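Side-chain contacts in rhamnosidase B (PDB 2OKX), which probably cleaves terminal alpha-L-rhamnose from rhamnosides by hydrolysis with inversion, as a glycoside hydrolase of family 78: residues 633-636 / 637-641; 597-600 / 601-605; 652-655 / 656-659; 712-716 / 717-721; 560-563 / 564-568. All coordinates share one frame; numbering follows the deposited sequence.

Interaction 1. Residues 633-636 / 637-641; sequences WILA and CREYA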
loop_
_atom_site.group_PDB
_atom_site.type_symbol
_atom_site.label_atom_id
_atom_site.label_comp_id
_atom_site.label_asym_id
_atom_site.label_seq_id
_atom_site.Cartn_x
_atom_site.Cartn_y
_atom_site.Cartn_z
ATOM N N TRP A 633 1.412 16.537 -7.622
ATOM C CA TRP A 633 2.767 16.556 -7.082
ATOM C C TRP A 633 3.261 18.002 -7.113
ATOM O O TRP A 633 3.890 18.478 -6.168
ATOM C CB TRP A 633 3.702 15.685 -7.931
ATOM C CG TRP A 633 5.163 15.865 -7.596
ATOM C CD1 TRP A 633 5.804 15.449 -6.465
ATOM C CD2 TRP A 633 6.150 16.535 -8.392
ATOM N NE1 TRP A 633 7.129 15.819 -6.504
ATOM C CE2 TRP A 633 7.369 16.488 -7.675
ATOM C CE3 TRP A 633 6.124 17.172 -9.641
ATOM C CZ2 TRP A 633 8.554 17.055 -8.167
ATOM C CZ3 TRP A 633 7.303 17.737 -10.132
ATOM C CH2 TRP A 633 8.500 17.673 -9.394
ATOM N N ILE A 634 2.983 18.699 -8.212
ATOM C CA ILE A 634 3.402 20.089 -8.329
ATOM C C ILE A 634 2.687 20.896 -7.248
ATOM O O ILE A 634 3.290 21.733 -6.580
ATOM C CB ILE A 634 3.067 20.656 -9.727
ATOM C CG1 ILE A 634 3.944 19.965 -10.780
ATOM C CG2 ILE A 634 3.293 22.167 -9.751
ATOM C CD1 ILE A 634 3.622 20.351 -12.216
ATOM N N LEU A 635 1.398 20.622 -7.075
ATOM C CA LEU A 635 0.602 21.301 -6.060
ATOM C C LEU A 635 1.237 21.050 -4.694
ATOM O O LEU A 635 1.458 21.982 -3.922
ATOM C CB LEU A 635 -0.827 20.753 -6.053
ATOM C CG LEU A 635 -1.974 21.689 -5.654
ATOM C CD1 LEU A 635 -3.171 20.844 -5.260
ATOM C CD2 LEU A 635 -1.574 22.598 -4.511
ATOM N N ALA A 636 1.534 19.785 -4.402
ATOM C CA ALA A 636 2.136 19.425 -3.122
ATOM C C ALA A 636 3.465 20.144 -2.899
ATOM O O ALA A 636 3.781 20.539 -1.773
ATOM C CB ALA A 636 2.331 17.914 -3.039
ATOM N N CYS A 637 4.246 20.304 -3.965
ATOM C CA CYS A 637 5.528 20.996 -3.867
ATOM C C CYS A 637 5.284 22.445 -3.467
ATOM O O CYS A 637 5.956 22.978 -2.586
ATOM C CB CYS A 637 6.274 20.957 -5.207
ATOM S SG CYS A 637 7.025 19.361 -5.607
ATOM N N ARG A 638 4.322 23.083 -4.123
ATOM C CA ARG A 638 3.998 24.464 -3.806
ATOM C C ARG A 638 3.523 24.563 -2.360
ATOM O O ARG A 638 3.980 25.416 -1.602
ATOM C CB ARG A 638 2.890 24.992 -4.720
ATOM C CG ARG A 638 2.406 26.369 -4.285
ATOM C CD ARG A 638 1.221 26.879 -5.073
ATOM N NE ARG A 638 0.818 28.193 -4.577
ATOM C CZ ARG A 638 -0.102 28.968 -5.144
ATOM N NH1 ARG A 638 -0.733 28.567 -6.239
ATOM N NH2 ARG A 638 -0.387 30.150 -4.617
ATOM N N GLU A 639 2.598 23.684 -1.985
ATOM C CA GLU A 639 2.055 23.696 -0.633
ATOM C C GLU A 639 3.119 23.434 0.423
ATOM O O GLU A 639 3.081 24.018 1.501
ATOM C CB GLU A 639 0.904 22.690 -0.531
ATOM C CG GLU A 639 -0.338 23.169 -1.266
ATOM C CD GLU A 639 -1.437 22.131 -1.356
ATOM O OE1 GLU A 639 -2.589 22.522 -1.622
ATOM O OE2 GLU A 639 -1.158 20.929 -1.179
ATOM N N TYR A 640 4.081 22.573 0.109
ATOM C CA TYR A 640 5.155 22.275 1.047
ATOM C C TYR A 640 6.070 23.487 1.191
ATOM O O TYR A 640 6.483 23.841 2.295
ATOM C CB TYR A 640 5.983 21.081 0.562
ATOM C CG TYR A 640 7.222 20.842 1.392
ATOM C CD1 TYR A 640 7.156 20.162 2.609
ATOM C CD2 TYR A 640 8.461 21.332 0.977
ATOM C CE1 TYR A 640 8.297 19.975 3.391
ATOM C CE2 TYR A 640 9.606 21.154 1.751
ATOM C CZ TYR A 640 9.519 20.474 2.953
ATOM O OH TYR A 640 10.656 20.288 3.703
ATOM N N ALA A 641 6.397 24.108 0.063
ATOM C CA ALA A 641 7.263 25.281 0.065
ATOM C C ALA A 641 6.622 26.423 0.849
ATOM O O ALA A 641 7.303 27.143 1.584
ATOM C CB ALA A 641 7.545 25.724 -1.371
#
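C637 and W633, one turn apart on helix 627-644, form a Cys sulfur-aromatic contact: SG of C637 stands over one face of the indole, 3.8 Å from the centroid of the W633 five-membered ring. It lies toward the rim, nearest to CE2 of W633 at 3.6 Å. The indole reaches this place because its CG is trans to the backbone N (chi1 169°), which turns the ring toward the following turn. The backbone bond from C637 N to W633 O (2.9 Å) links the same two residues. On another side of the helix the extended chain of E639 passes obliquely across L635, and OE1 of E639 comes 3.1 Å from CD2 of L635, a tight contact of carboxylate oxygen with methyl. The usual helical bond from E639 N to L635 O (2.8 Å) spans the same pair.

Farther out, W633 NE1 donates to the carbonyl of L601 on helix 595-603, and Y614 meets the indole edge-to-face. R581 takes OE1 of E639 in a salt bridge, while D708 of helix 696-715 pairs with R638. The indole N-H and the carboxylate are thus satisfied by other parts of the alpha barrel, and R581 would be expected to favour an ionised E639.

Interaction 2. Residues 597-600 / 601-605; sequences VERC and LNLVP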
loop_
_atom_site.group_PDB
_atom_site.type_symbol
_atom_site.label_atom_id
_atom_site.label_comp_id
_atom_site.label_asym_id
_atom_site.label_seq_id
_atom_site.Cartn_x
_atom_site.Cartn_y
_atom_site.Cartn_z
ATOM N N VAL A 597 7.366 14.572 4.058
ATOM C CA VAL A 597 6.794 15.209 2.883
ATOM C C VAL A 597 7.885 15.533 1.860
ATOM O O VAL A 597 7.755 15.188 0.686
ATOM C CB VAL A 597 6.042 16.509 3.251
ATOM C CG1 VAL A 597 5.469 17.140 1.999
ATOM C CG2 VAL A 597 4.927 16.202 4.257
ATOM N N GLU A 598 8.960 16.183 2.295
ATOM C CA GLU A 598 10.025 16.515 1.356
ATOM C C GLU A 598 10.645 15.255 0.760
ATOM O O GLU A 598 10.945 15.211 -0.435
ATOM C CB GLU A 598 11.119 17.359 2.017
ATOM C CG GLU A 598 12.197 17.754 1.010
ATOM C CD GLU A 598 13.214 18.736 1.546
ATOM O OE1 GLU A 598 14.243 18.926 0.867
ATOM O OE2 GLU A 598 12.990 19.319 2.629
ATOM N N ARG A 599 10.835 14.231 1.586
ATOM C CA ARG A 599 11.404 12.975 1.102
ATOM C C ARG A 599 10.569 12.444 -0.056
ATOM O O ARG A 599 11.106 12.031 -1.077
ATOM C CB ARG A 599 11.454 11.926 2.222
ATOM C CG ARG A 599 11.715 10.506 1.716
ATOM C CD ARG A 599 11.870 9.493 2.843
ATOM N NE ARG A 599 11.653 8.132 2.355
ATOM C CZ ARG A 599 12.453 7.494 1.505
ATOM N NH1 ARG A 599 13.549 8.090 1.045
ATOM N NH2 ARG A 599 12.135 6.273 1.089
ATOM N N CYS A 600 9.251 12.465 0.103
ATOM C CA CYS A 600 8.363 11.977 -0.942
ATOM C C CYS A 600 8.418 12.836 -2.197
ATOM O O CYS A 600 8.477 12.310 -3.310
ATOM C CB CYS A 600 6.925 11.902 -0.422
ATOM S SG CYS A 600 6.692 10.601 0.822
ATOM N N LEU A 601 8.393 14.154 -2.020
ATOM C CA LEU A 601 8.442 15.064 -3.157
ATOM C C LEU A 601 9.745 14.887 -3.940
ATOM O O LEU A 601 9.753 14.972 -5.168
ATOM C CB LEU A 601 8.311 16.513 -2.681
ATOM C CG LEU A 601 7.020 16.876 -1.937
ATOM C CD1 LEU A 601 7.070 18.334 -1.516
ATOM C CD2 LEU A 601 5.813 16.619 -2.822
ATOM N N ASN A 602 10.839 14.636 -3.227
ATOM C CA ASN A 602 12.146 14.454 -3.855
ATOM C C ASN A 602 12.285 13.135 -4.618
ATOM O O ASN A 602 13.106 13.027 -5.526
ATOM C CB ASN A 602 13.261 14.545 -2.803
ATOM C CG ASN A 602 13.524 15.972 -2.341
ATOM O OD1 ASN A 602 14.115 16.194 -1.283
ATOM N ND2 ASN A 602 13.098 16.943 -3.139
ATOM N N LEU A 603 11.490 12.133 -4.253
ATOM C CA LEU A 603 11.564 10.832 -4.921
ATOM C C LEU A 603 10.930 10.813 -6.312
ATOM O O LEU A 603 11.350 10.043 -7.182
ATOM C CB LEU A 603 10.900 9.750 -4.059
ATOM C CG LEU A 603 11.668 9.221 -2.843
ATOM C CD1 LEU A 603 10.768 8.305 -2.009
ATOM C CD2 LEU A 603 12.903 8.460 -3.316
ATOM N N VAL A 604 9.932 11.664 -6.527
ATOM C CA VAL A 604 9.228 11.696 -7.805
ATOM C C VAL A 604 10.089 11.989 -9.038
ATOM O O VAL A 604 9.980 11.292 -10.045
ATOM C CB VAL A 604 8.045 12.692 -7.755
ATOM C CG1 VAL A 604 7.316 12.713 -9.095
ATOM C CG2 VAL A 604 7.080 12.283 -6.640
ATOM N N PRO A 605 10.950 13.019 -8.981
ATOM C CA PRO A 605 11.792 13.329 -10.144
ATOM C C PRO A 605 12.726 12.185 -10.540
ATOM O O PRO A 605 13.289 12.182 -11.636
ATOM C CB PRO A 605 12.558 14.572 -9.695
ATOM C CG PRO A 605 11.578 15.249 -8.781
ATOM C CD PRO A 605 11.057 14.082 -7.965
#
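Two torsions bring R599 and L603 together: CG of R599 stands opposite its backbone N (chi1 166°), while CG of L603 stands opposite its carbonyl carbon (chi1 -76°). The extended arginine then brings its guanidinium against the leucine a turn later, with CD1 of L603 over one face and 3.9 Å from NH2 of R599. D194 and D563 pair with this guanidinium and F72 makes a cation-pi contact with R599.

E598 and N602 also cross obliquely. OD1 of N602 rests 3.4 Å from CG of E598, and the carboxylate and amide planes stand 80° apart. OE1 of E598 and OD1 of N602, 3.5 Å apart, are both acceptors and not bonded to each other; OE1 turns to R652 in a salt bridge. These pairs repeat at the four-residue spacing of helix 595-603, one of the helices of the alpha barrel, and V597 and L601 run side by side in the same direction with CG1 of V597 4.0 Å from CD1 of L601. Near the end of the helix the pattern changes: L603 N bonds to C600 O at 3.2 Å and makes a weak bond back to R599 O, ahead of the 3-10 turn at V604 and P605.

Interaction 3. Residues 652-655 / 656-659; sequences RIWP and AVKH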
loop_
_atom_site.group_PDB
_atom_site.type_symbol
_atom_site.label_atom_id
_atom_site.label_comp_id
_atom_site.label_asym_id
_atom_site.label_seq_id
_atom_site.Cartn_x
_atom_site.Cartn_y
_atom_site.Cartn_z
ATOM N N ARG A 652 15.663 23.958 -5.413
ATOM C CA ARG A 652 16.114 22.617 -5.766
ATOM C C ARG A 652 15.104 21.866 -6.621
ATOM O O ARG A 652 15.483 21.126 -7.529
ATOM C CB ARG A 652 16.390 21.780 -4.511
ATOM C CG ARG A 652 17.567 22.237 -3.664
ATOM C CD ARG A 652 17.969 21.138 -2.690
ATOM N NE ARG A 652 16.908 20.815 -1.737
ATOM C CZ ARG A 652 16.695 21.473 -0.602
ATOM N NH1 ARG A 652 15.705 21.113 0.203
ATOM N NH2 ARG A 652 17.484 22.486 -0.262
ATOM N N ILE A 653 13.820 22.060 -6.334
ATOM C CA ILE A 653 12.768 21.351 -7.055
ATOM C C ILE A 653 12.238 22.032 -8.319
ATOM O O ILE A 653 11.654 21.369 -9.176
ATOM C CB ILE A 653 11.566 21.050 -6.105
ATOM C CG1 ILE A 653 10.859 19.770 -6.547
ATOM C CG2 ILE A 653 10.577 22.213 -6.107
ATOM C CD1 ILE A 653 11.677 18.523 -6.312
ATOM N N TRP A 654 12.438 23.343 -8.447
ATOM C CA TRP A 654 11.935 24.064 -9.619
ATOM C C TRP A 654 12.262 23.409 -10.962
ATOM O O TRP A 654 11.379 23.235 -11.802
ATOM C CB TRP A 654 12.439 25.513 -9.630
ATOM C CG TRP A 654 12.173 26.216 -10.938
ATOM C CD1 TRP A 654 13.100 26.787 -11.764
ATOM C CD2 TRP A 654 10.902 26.382 -11.589
ATOM N NE1 TRP A 654 12.488 27.295 -12.887
ATOM C CE2 TRP A 654 11.142 27.061 -12.806
ATOM C CE3 TRP A 654 9.588 26.024 -11.262
ATOM C CZ2 TRP A 654 10.113 27.388 -13.700
ATOM C CZ3 TRP A 654 8.564 26.348 -12.153
ATOM C CH2 TRP A 654 8.836 27.024 -13.357
ATOM N N PRO A 655 13.536 23.049 -11.190
ATOM C CA PRO A 655 13.912 22.416 -12.460
ATOM C C PRO A 655 13.066 21.189 -12.807
ATOM O O PRO A 655 12.618 21.039 -13.947
ATOM C CB PRO A 655 15.384 22.072 -12.246
ATOM C CG PRO A 655 15.851 23.200 -11.381
ATOM C CD PRO A 655 14.729 23.314 -10.368
ATOM N N ALA A 656 12.844 20.316 -11.828
ATOM C CA ALA A 656 12.045 19.114 -12.054
ATOM C C ALA A 656 10.606 19.488 -12.391
ATOM O O ALA A 656 9.948 18.812 -13.184
ATOM C CB ALA A 656 12.078 18.217 -10.818
ATOM N N VAL A 657 10.118 20.565 -11.784
ATOM C CA VAL A 657 8.755 21.028 -12.027
ATOM C C VAL A 657 8.631 21.590 -13.439
ATOM O O VAL A 657 7.689 21.277 -14.167
ATOM C CB VAL A 657 8.350 22.123 -11.011
ATOM C CG1 VAL A 657 7.003 22.716 -11.390
ATOM C CG2 VAL A 657 8.289 21.529 -9.607
ATOM N N LYS A 658 9.592 22.428 -13.813
ATOM C CA LYS A 658 9.615 23.045 -15.136
ATOM C C LYS A 658 9.733 21.960 -16.207
ATOM O O LYS A 658 9.016 21.971 -17.211
ATOM C CB LYS A 658 10.806 24.002 -15.223
ATOM C CG LYS A 658 10.955 24.743 -16.539
ATOM C CD LYS A 658 12.173 25.659 -16.486
ATOM C CE LYS A 658 12.347 26.437 -17.777
ATOM N NZ LYS A 658 11.158 27.283 -18.066
ATOM N N HIS A 659 10.639 21.019 -15.968
ATOM C CA HIS A 659 10.886 19.915 -16.885
ATOM C C HIS A 659 9.628 19.130 -17.261
ATOM O O HIS A 659 9.349 18.926 -18.441
ATOM C CB HIS A 659 11.921 18.965 -16.276
ATOM C CG HIS A 659 12.183 17.744 -17.100
ATOM N ND1 HIS A 659 12.754 17.797 -18.354
ATOM C CD2 HIS A 659 11.941 16.434 -16.854
ATOM C CE1 HIS A 659 12.852 16.573 -18.844
ATOM N NE2 HIS A 659 12.366 15.728 -17.953
HETATM O O HOH W 1 14.693 19.512 -9.450
#
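One face of the W654 indole carries the aliphatic part of K658: CB of K658 lies 4.0 Å from the centroid of the six-membered ring of W654, 19° off its normal, a CH-pi contact over the face but displaced toward the rim. Farther along the same lysine, CD comes within 3.9 Å of CZ2 of W654. V657 crosses the indole at about a right angle, its CG1 4.0 Å from CZ3 of W654.

The three residues belong to helix 647-665 of the alpha barrel, so the residues three and four positions later both reach the ring. The indole is swung that way because CG is anti to the W654 backbone N (chi1 169°). Its NE1 donates to OE1 of E721, in the loop after helix 696-715, and F725 of helix 723-739 also touches both W654 and K658. K658 N bonds to W654 O at 2.8 Å, keeping the lysine one turn from the ring it covers.

A kink lies at P655, whose nitrogen has no hydrogen to give to the preceding turn. Close by, one water enters the helix, accepting from A656 N at 3.1 Å and donating to R652 O at 2.6 Å.

Interaction 4. Residues 712-716 / 717-721; sequences LAAAA and GATEE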
loop_
_atom_site.group_PDB
_atom_site.type_symbol
_atom_site.label_atom_id
_atom_site.label_comp_id
_atom_site.label_asym_id
_atom_site.label_seq_id
_atom_site.Cartn_x
_atom_site.Cartn_y
_atom_site.Cartn_z
ATOM N N LEU A 712 6.630 28.301 -7.043
ATOM C CA LEU A 712 7.910 27.620 -6.872
ATOM C C LEU A 712 9.023 28.368 -7.589
ATOM O O LEU A 712 10.128 28.515 -7.063
ATOM C CB LEU A 712 7.817 26.186 -7.399
ATOM C CG LEU A 712 6.908 25.275 -6.567
ATOM C CD1 LEU A 712 6.597 23.997 -7.327
ATOM C CD2 LEU A 712 7.587 24.973 -5.243
ATOM N N ALA A 713 8.728 28.840 -8.797
ATOM C CA ALA A 713 9.706 29.583 -9.582
ATOM C C ALA A 713 10.116 30.852 -8.839
ATOM O O ALA A 713 11.300 31.173 -8.743
ATOM C CB ALA A 713 9.121 29.940 -10.941
ATOM N N ALA A 714 9.127 31.568 -8.313
ATOM C CA ALA A 714 9.381 32.805 -7.582
ATOM C C ALA A 714 10.133 32.521 -6.288
ATOM O O ALA A 714 11.108 33.200 -5.963
ATOM C CB ALA A 714 8.065 33.512 -7.283
ATOM N N ALA A 715 9.675 31.517 -5.546
ATOM C CA ALA A 715 10.325 31.155 -4.294
ATOM C C ALA A 715 11.751 30.722 -4.596
ATOM O O ALA A 715 12.648 30.885 -3.771
ATOM C CB ALA A 715 9.564 30.023 -3.609
ATOM N N ALA A 716 11.953 30.176 -5.790
ATOM C CA ALA A 716 13.270 29.713 -6.209
ATOM C C ALA A 716 14.158 30.870 -6.650
ATOM O O ALA A 716 15.362 30.698 -6.839
ATOM C CB ALA A 716 13.134 28.700 -7.341
ATOM N N GLY A 717 13.557 32.045 -6.813
ATOM C CA GLY A 717 14.313 33.215 -7.228
ATOM C C GLY A 717 14.490 33.316 -8.733
ATOM O O GLY A 717 15.467 33.895 -9.212
ATOM N N ALA A 718 13.542 32.755 -9.477
ATOM C CA ALA A 718 13.585 32.779 -10.937
ATOM C C ALA A 718 12.164 32.857 -11.486
ATOM O O ALA A 718 11.804 32.138 -12.419
ATOM C CB ALA A 718 14.274 31.528 -11.456
ATOM N N THR A 719 11.367 33.749 -10.905
ATOM C CA THR A 719 9.972 33.923 -11.293
ATOM C C THR A 719 9.697 34.030 -12.796
ATOM O O THR A 719 8.678 33.529 -13.274
ATOM C CB THR A 719 9.362 35.155 -10.588
ATOM O OG1 THR A 719 7.971 35.254 -10.912
ATOM C CG2 THR A 719 10.070 36.426 -11.025
ATOM N N GLU A 720 10.592 34.678 -13.538
ATOM C CA GLU A 720 10.404 34.839 -14.980
ATOM C C GLU A 720 10.358 33.520 -15.747
ATOM O O GLU A 720 9.701 33.423 -16.785
ATOM C CB GLU A 720 11.497 35.735 -15.574
ATOM C CG GLU A 720 12.909 35.425 -15.107
ATOM C CD GLU A 720 13.161 35.889 -13.684
ATOM O OE1 GLU A 720 12.940 37.087 -13.402
ATOM O OE2 GLU A 720 13.582 35.059 -12.851
ATOM N N GLU A 721 11.048 32.504 -15.238
ATOM C CA GLU A 721 11.064 31.202 -15.895
ATOM C C GLU A 721 9.683 30.546 -15.902
ATOM O O GLU A 721 9.515 29.444 -16.426
ATOM C CB GLU A 721 12.073 30.273 -15.211
ATOM C CG GLU A 721 13.527 30.625 -15.490
ATOM C CD GLU A 721 14.498 29.619 -14.897
ATOM O OE1 GLU A 721 14.292 28.402 -15.094
ATOM O OE2 GLU A 721 15.475 30.042 -14.244
#
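G717 and A718 turn back on A713 and A714 as helix 696-715 closes, G717 leaving helical geometry with phi 85° and psi 28°. Two backbone bonds span the turn. A718 N reaches A713 O at 2.8 Å, in a nearly straight bond, and G717 N reaches A714 O, also at 2.8 Å, but from well above the carbonyl plane.

The side chains meet through small groups. CB of T719 lies 3.9 Å from CB of A714, and it comes as near to the backbone there, 3.8 Å from CA of A714. The threonine turns OG1 opposite its own backbone N (chi1 -176°), which puts the CG2 methyl between that N and the carbonyl carbon, and the hydroxyl oxygen passes 4.0 Å from CB of A714. The methyl of A713 faces the backbone past the turn, its CB 3.8 Å from A718 O.

The nested bonds, with a positive phi at the first residue beyond the helix, make this a Schellman motif. The backbone angles of G717, which would jam a CB against the carbonyl oxygen of A716, call for glycine. Beyond it the chain changes direction and enters a 3-10 turn, with E721 N bonded to A718 O at 2.9 Å, on its way to helix 723-739.

On the side facing helix 647-665, A713 and A716 pack on the indole of W654 and A715 on A650. One turn earlier than A716, L712 is buried against V657 of helix 647-665 and against C637 and A641 of helix 627-644.

Interaction 5. Residues 560-563 / 564-568; sequences CMED and TFVDC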
loop_
_atom_site.group_PDB
_atom_site.type_symbol
_atom_site.label_atom_id
_atom_site.label_comp_id
_atom_site.label_asym_id
_atom_site.label_seq_id
_atom_site.Cartn_x
_atom_site.Cartn_y
_atom_site.Cartn_z
ATOM N N CYS A 560 -0.921 5.389 7.230
ATOM C CA CYS A 560 -0.489 5.572 5.854
ATOM C C CYS A 560 0.790 6.392 5.784
ATOM O O CYS A 560 1.106 6.978 4.750
ATOM C CB CYS A 560 -1.585 6.243 5.029
ATOM S SG CYS A 560 -2.996 5.160 4.729
ATOM N N MET A 561 1.510 6.439 6.901
ATOM C CA MET A 561 2.779 7.148 6.969
ATOM C C MET A 561 3.850 6.147 7.396
ATOM O O MET A 561 3.960 5.807 8.576
ATOM C CB MET A 561 2.706 8.312 7.969
ATOM C CG MET A 561 1.913 9.515 7.468
ATOM S SD MET A 561 1.669 10.823 8.704
ATOM C CE MET A 561 3.275 11.634 8.688
ATOM N N GLU A 562 4.606 5.649 6.420
ATOM C CA GLU A 562 5.691 4.702 6.674
ATOM C C GLU A 562 6.958 5.508 6.402
ATOM O O GLU A 562 7.075 6.640 6.867
ATOM C CB GLU A 562 5.603 3.515 5.705
ATOM C CG GLU A 562 4.283 2.745 5.776
ATOM C CD GLU A 562 4.259 1.512 4.887
ATOM O OE1 GLU A 562 3.204 0.846 4.838
ATOM O OE2 GLU A 562 5.287 1.204 4.238
ATOM N N ASP A 563 7.900 4.941 5.652
ATOM C CA ASP A 563 9.117 5.677 5.312
ATOM C C ASP A 563 8.715 6.737 4.281
ATOM O O ASP A 563 9.458 7.683 4.006
ATOM C CB ASP A 563 10.173 4.734 4.738
ATOM C CG ASP A 563 9.682 3.993 3.519
ATOM O OD1 ASP A 563 10.155 4.307 2.405
ATOM O OD2 ASP A 563 8.817 3.104 3.678
ATOM N N THR A 564 7.525 6.556 3.716
ATOM C CA THR A 564 6.942 7.489 2.755
ATOM C C THR A 564 5.443 7.423 3.013
ATOM O O THR A 564 4.978 6.540 3.736
ATOM C CB THR A 564 7.140 7.049 1.284
ATOM O OG1 THR A 564 6.460 5.805 1.068
ATOM C CG2 THR A 564 8.616 6.894 0.947
ATOM N N PHE A 565 4.685 8.358 2.450
ATOM C CA PHE A 565 3.238 8.285 2.589
ATOM C C PHE A 565 2.891 7.074 1.728
ATOM O O PHE A 565 3.623 6.760 0.787
ATOM C CB PHE A 565 2.556 9.520 1.986
ATOM C CG PHE A 565 2.670 10.756 2.829
ATOM C CD1 PHE A 565 3.464 11.822 2.421
ATOM C CD2 PHE A 565 1.971 10.859 4.027
ATOM C CE1 PHE A 565 3.560 12.980 3.196
ATOM C CE2 PHE A 565 2.059 12.012 4.811
ATOM C CZ PHE A 565 2.857 13.074 4.393
ATOM N N VAL A 566 1.806 6.379 2.047
ATOM C CA VAL A 566 1.389 5.241 1.236
ATOM C C VAL A 566 -0.114 5.338 1.040
ATOM O O VAL A 566 -0.802 6.024 1.800
ATOM C CB VAL A 566 1.739 3.868 1.888
ATOM C CG1 VAL A 566 3.242 3.700 1.970
ATOM C CG2 VAL A 566 1.112 3.755 3.266
ATOM N N ASP A 567 -0.620 4.683 0.004
ATOM C CA ASP A 567 -2.049 4.706 -0.273
ATOM C C ASP A 567 -2.809 3.991 0.842
ATOM O O ASP A 567 -3.828 4.486 1.323
ATOM C CB ASP A 567 -2.340 4.051 -1.636
ATOM C CG ASP A 567 -1.839 2.611 -1.725
ATOM O OD1 ASP A 567 -0.801 2.296 -1.108
ATOM O OD2 ASP A 567 -2.473 1.797 -2.437
ATOM N N CYS A 568 -2.303 2.833 1.257
ATOM C CA CYS A 568 -2.930 2.054 2.320
ATOM C C CYS A 568 -1.928 1.082 2.948
ATOM O O CYS A 568 -0.900 0.763 2.354
ATOM C CB CYS A 568 -4.136 1.276 1.774
ATOM S SG CYS A 568 -3.752 0.121 0.429
#
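A single beta bridge in an otherwise irregular, fully buried loop links M561 to F565, with their CA atoms 4.5 Å apart. They form a non-hydrogen-bonded antiparallel pair, held by a bond on each side: V566 N to C560 O and E562 N to T564 O, both 2.9 Å. C560 O also receives a CA-H...O contact from F565, CA to O 3.3 Å.

M561 and F565 run side by side, CG of M561 3.6 Å from CE2 of F565. With CG of M561 opposite its carbonyl carbon (chi1 -74°) and chi2 extended (174°), SD lies obliquely to the ring, 5.3 Å from the F565 centroid, a Met-aromatic contact; chi3 (78°) bends only the methyl, leaving CE of M561 4.1 Å from CE2 of F565. E562 crosses V566 at about a right angle, with CD of E562 3.8 Å from CG1 of V566. Both E562 and D563 form salt bridges with R65. D567 accepts from V574 N through OD1, and its OD2 is hydrogen-bonded to a glycerol, probably from the crystallisation liquor.

The loop follows helix 544-559 and leads toward helix 577-590, against which C560 rests at E583 and M561 at N587; F565 packs on V597 and C600 of helix 595-603.

Along the chain the order is interaction 5, 2, 1, 3, 4, all within the six-hairpin glycosidase domain, consistent with the alpha barrel of the catalytic domain. Helices 595-603, 627-644 and 647-665 carry interactions 2, 1 and 3; the centre of interaction 1 lies about 10 Å from that of interaction 2 and about 11 Å from that of interaction 3. Interaction 4 ends helix 696-715, its centre about 10 Å from interaction 3 and 14 Å from interaction 1, and touches both. Interaction 5 touches interaction 2, but is about 30 Å from interaction 4, centre to centre. The series therefore runs from the buried loop near the centre of the chain to the barrel surface through successive side-chain contacts.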